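Local coordinates for aldehyde dehydrogenase family protein (Pseudomonas syringae pv. tomato, PDB 5IUV), which oxidises indole-3-acetaldehyde to the auxin indole-3-acetic acid with NAD+ as the coenzyme, a step that contributes to bacterial virulence, at the interface of chains A and B. Residues are numbered along the deposited sequence; one frame, centred on the assembly and turned at random. Chains: chain A/B, Aldehyde dehydrogenase family protein.

The contacts lie along one two-fold symmetric interface between chains A and B. The C-alpha centres of contacts 1 and 2 are about 7 Å apart; they share A:Met261 and B:Met253. Both use helix 246-258 and the following loop. The C-alpha centre of contact 3 is about 14 Å from that of contact 2 and 18 Å from that of contact 1. Contact 3 joins strand 488-496 of chain A to loops of chain B beside 3-10 helix 471-473 of contact 2. The centre of contact 2 is about 7 Å from active-site B:Glu267. Packing between these two of the four chains thus lies near the catalytic region.

Contact 1: the interface of chains A and B. Residues chain A 253-254, 256-257, 261-262, 264; chain B 253-254.
With CG anti to its own carbonyl carbon (chi1 -66°), B:Met253 leaves helix 246-258 towards chain A, and a bend at chi3 (79°) turns its methyl group to A:Ala256. CE of B:Met253 lies 3.5 Å from CB of A:Ala256. It also touches the backbone carbonyl O of A:Lys262. On strand 263-267, CG2 of A:Val264 is 3.9 Å from CE of B:Met253. The thioether SD of B:Met253 rests 3.7 Å from CG of A:Met261. Those two side chains cross at about a right angle. The methionine thus reaches from the helix pair to the loop and strand of the partner.

Nearer the two-fold axis the helices themselves meet. CB of B:Met253 is 3.6 Å from the backbone O of A:Met253. CG1 of B:Ile254 lies 3.8 Å from the backbone O of A:Ile254, and its twin makes the same contact with the chains exchanged. A:Gly257 has no side chain, and its CA packs 3.9 Å from CG1 of B:Ile254. This probably lets the helices approach closely here.

The patch pairs the two copies of helix 246-258 across the symmetry axis and probably helps hold the two subunits together.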
loop_
_atom_site.group_PDB
_atom_site.type_symbol
_atom_site.label_atom_id
_atom_site.label_comp_id
_atom_site.label_asym_id
_atom_site.label_seq_id
_atom_site.Cartn_x
_atom_site.Cartn_y
_atom_site.Cartn_z
ATOM N N MET A 253 13.351 19.380 20.849
ATOM C CA MET A 253 14.111 18.131 20.872
ATOM C C MET A 253 14.868 18.003 22.188
ATOM O O MET A 253 14.956 16.922 22.776
ATOM C CB MET A 253 15.074 18.069 19.692
ATOM C CG MET A 253 14.389 18.081 18.347
ATOM S SD MET A 253 15.487 17.585 17.011
ATOM C CE MET A 253 15.592 15.811 17.282
ATOM N N ILE A 254 15.394 19.127 22.659
ATOM C CA ILE A 254 16.091 19.159 23.932
ATOM C C ILE A 254 15.123 18.873 25.090
ATOM O O ILE A 254 15.431 18.062 25.970
ATOM C CB ILE A 254 16.801 20.512 24.139
ATOM C CG1 ILE A 254 17.902 20.677 23.084
ATOM C CG2 ILE A 254 17.351 20.618 25.559
ATOM C CD1 ILE A 254 18.610 22.010 23.108
ATOM N N ALA A 256 12.363 17.150 25.003
ATOM C CA ALA A 256 11.981 15.745 24.981
ATOM C C ALA A 256 13.069 14.890 25.619
ATOM O O ALA A 256 12.779 13.971 26.392
ATOM C CB ALA A 256 11.713 15.296 23.570
ATOM N N GLY A 257 14.321 15.199 25.291
ATOM C CA GLY A 257 15.462 14.503 25.859
ATOM C C GLY A 257 15.597 14.692 27.363
ATOM O O GLY A 257 16.039 13.793 28.076
ATOM N N MET A 261 11.424 11.394 26.594
ATOM C CA MET A 261 11.705 10.899 25.249
ATOM C C MET A 261 10.428 10.866 24.397
ATOM O O MET A 261 10.245 9.972 23.560
ATOM C CB MET A 261 12.349 9.500 25.307
ATOM C CG MET A 261 13.030 9.044 24.019
ATOM S SD MET A 261 13.389 7.260 23.968
ATOM C CE MET A 261 14.495 7.194 25.338
ATOM N N LYS A 262 9.546 11.845 24.602
ATOM C CA LYS A 262 8.327 11.936 23.796
ATOM C C LYS A 262 8.695 12.079 22.323
ATOM O O LYS A 262 9.766 12.596 22.006
ATOM C CB LYS A 262 7.456 13.119 24.247
ATOM C CG LYS A 262 8.165 14.472 24.235
ATOM C CD LYS A 262 7.176 15.633 24.442
ATOM C CE LYS A 262 6.511 15.578 25.816
ATOM N NZ LYS A 262 7.493 15.587 26.940
ATOM N N VAL A 264 8.856 13.757 18.785
ATOM C CA VAL A 264 8.903 15.165 18.409
ATOM C C VAL A 264 8.818 15.298 16.896
ATOM O O VAL A 264 9.644 14.743 16.177
ATOM C CB VAL A 264 10.201 15.846 18.907
ATOM C CG1 VAL A 264 10.280 17.291 18.429
ATOM C CG2 VAL A 264 10.288 15.784 20.416
ATOM N N MET B 253 18.755 12.981 21.753
ATOM C CA MET B 253 17.737 13.958 21.363
ATOM C C MET B 253 18.240 15.350 21.690
ATOM O O MET B 253 18.039 16.299 20.926
ATOM C CB MET B 253 16.398 13.684 22.060
ATOM C CG MET B 253 15.740 12.374 21.619
ATOM S SD MET B 253 14.063 12.147 22.259
ATOM C CE MET B 253 13.125 13.187 21.137
ATOM N N ILE B 254 18.906 15.461 22.833
ATOM C CA ILE B 254 19.493 16.722 23.258
ATOM C C ILE B 254 20.606 17.137 22.287
ATOM O O ILE B 254 20.649 18.289 21.858
ATOM C CB ILE B 254 20.027 16.623 24.706
ATOM C CG1 ILE B 254 18.862 16.457 25.684
ATOM C CG2 ILE B 254 20.856 17.851 25.080
ATOM C CD1 ILE B 254 19.298 16.280 27.143
#

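Contact 2: the interface of chains A and B. Residues chain A 260-261; chain B 246, 249-250, 253, 266, 268, 472.
A:Met261 inserts its side chain between helix 246-258 and strand 263-267 of chain B. Methyl CE of A:Met261 lies 3.6 Å from CG2 of B:Thr246 and 3.7 Å from CB of B:Ala249. The aliphatic CG of B:Lys250 adds a third side to this methyl site. The sulfur SD of A:Met261 packs 3.6 Å from the CD1 branch of B:Leu266, with the two side chains set at a slant. Its CG lies beside B:Met253.

The backbone of A:Met261 has positive phi. CG is anti to the backbone N (chi1 -164°), and the bend at chi3 turns CE towards the start of the helix. Next to it, the backbone O of A:Asn260 sits 3.3 Å from CG of B:Gln472.

Further out, B:Gln472 is tied to the helix that lines the site. The B:Lys250 chain runs extended beyond CG, and its NZ donates a 2.8 Å hydrogen bond to the side-chain amide oxygen OE1 of B:Gln472. These links probably keep the wall around A:Met261 in place close to the catalytic region. At the helix start, the hydroxyl OG1 of B:Thr246 donates a 2.9 Å hydrogen bond to the backbone O of B:Gln472, tilted 21° from the carbonyl plane.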
loop_
_atom_site.group_PDB
_atom_site.type_symbol
_atom_site.label_atom_id
_atom_site.label_comp_id
_atom_site.label_asym_id
_atom_site.label_seq_id
_atom_site.Cartn_x
_atom_site.Cartn_y
_atom_site.Cartn_z
ATOM N N ASN A 260 10.765 12.842 28.899
ATOM C CA ASN A 260 10.314 11.452 28.769
ATOM C C ASN A 260 10.547 10.801 27.403
ATOM O O ASN A 260 9.929 9.778 27.089
ATOM C CB ASN A 260 8.816 11.367 29.101
ATOM C CG ASN A 260 7.939 12.098 28.080
ATOM O OD1 ASN A 260 8.416 12.936 27.309
ATOM N ND2 ASN A 260 6.648 11.777 28.074
ATOM N N MET A 261 11.424 11.394 26.594
ATOM C CA MET A 261 11.705 10.899 25.249
ATOM C C MET A 261 10.428 10.866 24.397
ATOM O O MET A 261 10.245 9.972 23.560
ATOM C CB MET A 261 12.349 9.500 25.307
ATOM C CG MET A 261 13.030 9.044 24.019
ATOM S SD MET A 261 13.389 7.260 23.968
ATOM C CE MET A 261 14.495 7.194 25.338
ATOM N N THR B 246 18.205 3.748 27.517
ATOM C CA THR B 246 17.254 4.852 27.482
ATOM C C THR B 246 17.940 6.152 27.895
ATOM O O THR B 246 17.659 7.223 27.349
ATOM C CB THR B 246 16.041 4.556 28.397
ATOM O OG1 THR B 246 15.271 3.490 27.823
ATOM C CG2 THR B 246 15.150 5.783 28.555
ATOM N N ALA B 249 19.943 7.299 24.890
ATOM C CA ALA B 249 18.964 7.621 23.855
ATOM C C ALA B 249 18.431 9.045 24.027
ATOM O O ALA B 249 18.385 9.819 23.070
ATOM C CB ALA B 249 17.819 6.612 23.873
ATOM N N LYS B 250 18.054 9.391 25.255
ATOM C CA LYS B 250 17.579 10.742 25.564
ATOM C C LYS B 250 18.636 11.794 25.296
ATOM O O LYS B 250 18.331 12.889 24.814
ATOM C CB LYS B 250 17.140 10.839 27.024
ATOM C CG LYS B 250 15.875 10.083 27.339
ATOM C CD LYS B 250 15.609 10.144 28.827
ATOM C CE LYS B 250 14.294 9.495 29.165
ATOM N NZ LYS B 250 14.093 9.396 30.636
ATOM N N MET B 253 18.755 12.981 21.753
ATOM C CA MET B 253 17.737 13.958 21.363
ATOM C C MET B 253 18.240 15.350 21.690
ATOM O O MET B 253 18.039 16.299 20.926
ATOM C CB MET B 253 16.398 13.684 22.060
ATOM C CG MET B 253 15.740 12.374 21.619
ATOM S SD MET B 253 14.063 12.147 22.259
ATOM C CE MET B 253 13.125 13.187 21.137
ATOM N N LEU B 266 15.408 5.959 17.921
ATOM C CA LEU B 266 15.930 5.292 19.104
ATOM C C LEU B 266 15.336 3.905 19.331
ATOM O O LEU B 266 14.128 3.708 19.226
ATOM C CB LEU B 266 15.667 6.161 20.328
ATOM C CG LEU B 266 16.122 7.616 20.184
ATOM C CD1 LEU B 266 15.560 8.484 21.316
ATOM C CD2 LEU B 266 17.656 7.683 20.156
ATOM N N ALA B 268 15.618 1.562 22.547
ATOM C CA ALA B 268 16.152 1.671 23.897
ATOM C C ALA B 268 15.806 0.485 24.798
ATOM O O ALA B 268 15.636 -0.645 24.330
ATOM C CB ALA B 268 15.680 2.969 24.531
ATOM N N GLN B 472 9.326 5.073 26.475
ATOM C CA GLN B 472 10.768 5.291 26.600
ATOM C C GLN B 472 11.602 4.104 26.110
ATOM O O GLN B 472 12.804 4.041 26.350
ATOM C CB GLN B 472 11.115 5.640 28.051
ATOM C CG GLN B 472 10.356 6.868 28.544
ATOM C CD GLN B 472 10.919 7.444 29.828
ATOM O OE1 GLN B 472 12.129 7.453 30.036
ATOM N NE2 GLN B 472 10.037 7.925 30.698
#

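Contact 3: the interface of chains A and B. Residues chain A 156, 489-491; chain B 449, 469-470, 477.
A:Glu489 and A:Leu490 lie in strand 488-496 with extended backbones, and the carbonyl of A:Leu490 points to B:Arg477. That arginine grips the carbonyl side-on with two nitrogens. NH2 of B:Arg477 donates to O of A:Leu490 at 2.8 Å, nearly straight (163° at H) and on a lone pair in the carbonyl plane. NE of B:Arg477 gives a longer bond of 3.3 Å to the same O of A:Leu490, from above the carbonyl plane. The oxygen itself lies in the guanidinium plane.

NH2 of B:Arg477 also forms a 3.0 Å salt bridge and bent hydrogen bond (136° at H) to OE1 of A:Glu489. The A:Glu489 side chain bends at chi2 (-74°), which brings the carboxylate there. OE1 is met nearly along its C-O axis and is tilted from the guanidinium plane. Within chain B, NH1 of B:Arg477 donates a 2.9 Å hydrogen bond to the backbone O of B:Gly469, which probably helps fix the guanidinium.

CB of A:Glu489 sits over one face of the B:Phe470 ring, 3.8 Å from its centroid. The backbone of B:Arg449 packs on the opposite face. NH1 of B:Arg449 makes a looser 3.6 Å salt bridge to OE1 of A:Glu156, with the two flat groups nearly parallel. NZ of A:Lys491 holds OE2 of A:Glu156 at 2.9 Å on the syn side.

The site anchors the C-terminal strand of one subunit on loops of the other and probably helps hold this pair together in the four-copy assembly.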
loop_
_atom_site.group_PDB
_atom_site.type_symbol
_atom_site.label_atom_id
_atom_site.label_comp_id
_atom_site.label_asym_id
_atom_site.label_seq_id
_atom_site.Cartn_x
_atom_site.Cartn_y
_atom_site.Cartn_z
ATOM N N GLU A 156 -1.797 2.102 16.419
ATOM C CA GLU A 156 -2.635 2.525 17.531
ATOM C C GLU A 156 -2.300 3.962 17.885
ATOM O O GLU A 156 -1.160 4.379 17.728
ATOM C CB GLU A 156 -2.417 1.615 18.742
ATOM C CG GLU A 156 -2.687 0.142 18.459
ATOM C CD GLU A 156 -2.289 -0.752 19.615
ATOM O OE1 GLU A 156 -1.638 -0.248 20.555
ATOM O OE2 GLU A 156 -2.638 -1.950 19.583
ATOM N N GLU A 489 1.416 4.546 16.795
ATOM C CA GLU A 489 2.539 3.638 17.044
ATOM C C GLU A 489 2.288 2.318 16.338
ATOM O O GLU A 489 1.169 1.812 16.366
ATOM C CB GLU A 489 2.718 3.362 18.542
ATOM C CG GLU A 489 3.191 4.531 19.369
ATOM C CD GLU A 489 4.655 4.848 19.151
ATOM O OE1 GLU A 489 5.428 3.939 18.774
ATOM O OE2 GLU A 489 5.037 6.016 19.356
ATOM N N LEU A 490 3.328 1.755 15.739
ATOM C CA LEU A 490 3.256 0.426 15.140
ATOM C C LEU A 490 3.372 -0.694 16.178
ATOM O O LEU A 490 4.205 -0.640 17.082
ATOM C CB LEU A 490 4.354 0.263 14.093
ATOM C CG LEU A 490 4.119 0.952 12.751
ATOM C CD1 LEU A 490 5.404 0.969 11.940
ATOM C CD2 LEU A 490 3.018 0.233 11.983
ATOM N N LYS A 491 2.543 -1.718 16.023
ATOM C CA LYS A 491 2.618 -2.894 16.875
ATOM C C LYS A 491 2.681 -4.153 16.034
ATOM O O LYS A 491 1.878 -4.342 15.124
ATOM C CB LYS A 491 1.417 -2.971 17.818
ATOM C CG LYS A 491 1.348 -4.286 18.603
ATOM C CD LYS A 491 0.134 -4.329 19.529
ATOM C CE LYS A 491 0.314 -3.380 20.709
ATOM N NZ LYS A 491 -0.943 -3.288 21.505
ATOM N N ARG B 449 0.697 -1.961 25.738
ATOM C CA ARG B 449 1.417 -0.863 25.104
ATOM C C ARG B 449 2.865 -1.257 24.813
ATOM O O ARG B 449 3.787 -0.857 25.526
ATOM C CB ARG B 449 1.365 0.387 25.985
ATOM C CG ARG B 449 -0.053 0.817 26.376
ATOM C CD ARG B 449 -0.865 1.257 25.170
ATOM N NE ARG B 449 -0.570 2.625 24.746
ATOM C CZ ARG B 449 -1.068 3.194 23.648
ATOM N NH1 ARG B 449 -1.880 2.518 22.843
ATOM N NH2 ARG B 449 -0.748 4.443 23.349
ATOM N N GLY B 469 10.069 0.386 20.064
ATOM C CA GLY B 469 9.409 0.672 21.326
ATOM C C GLY B 469 8.218 1.609 21.299
ATOM O O GLY B 469 8.095 2.450 20.413
ATOM N N PHE B 470 7.323 1.409 22.263
ATOM C CA PHE B 470 6.414 2.443 22.758
ATOM C C PHE B 470 7.154 3.225 23.833
ATOM O O PHE B 470 8.080 2.689 24.451
ATOM C CB PHE B 470 5.155 1.837 23.387
ATOM C CG PHE B 470 4.112 1.393 22.404
ATOM C CD1 PHE B 470 4.444 0.628 21.296
ATOM C CD2 PHE B 470 2.777 1.714 22.617
ATOM C CE1 PHE B 470 3.463 0.211 20.404
ATOM C CE2 PHE B 470 1.796 1.301 21.731
ATOM C CZ PHE B 470 2.142 0.545 20.623
ATOM N N ARG B 477 11.081 1.869 13.973
ATOM C CA ARG B 477 11.116 0.417 13.960
ATOM C C ARG B 477 12.269 -0.114 13.120
ATOM O O ARG B 477 12.571 0.425 12.051
ATOM C CB ARG B 477 9.787 -0.139 13.431
ATOM C CG ARG B 477 8.554 0.262 14.234
ATOM C CD ARG B 477 8.546 -0.363 15.623
ATOM N NE ARG B 477 7.346 -0.020 16.395
ATOM C CZ ARG B 477 7.289 0.931 17.329
ATOM N NH1 ARG B 477 8.360 1.659 17.619
ATOM N NH2 ARG B 477 6.158 1.148 17.987
#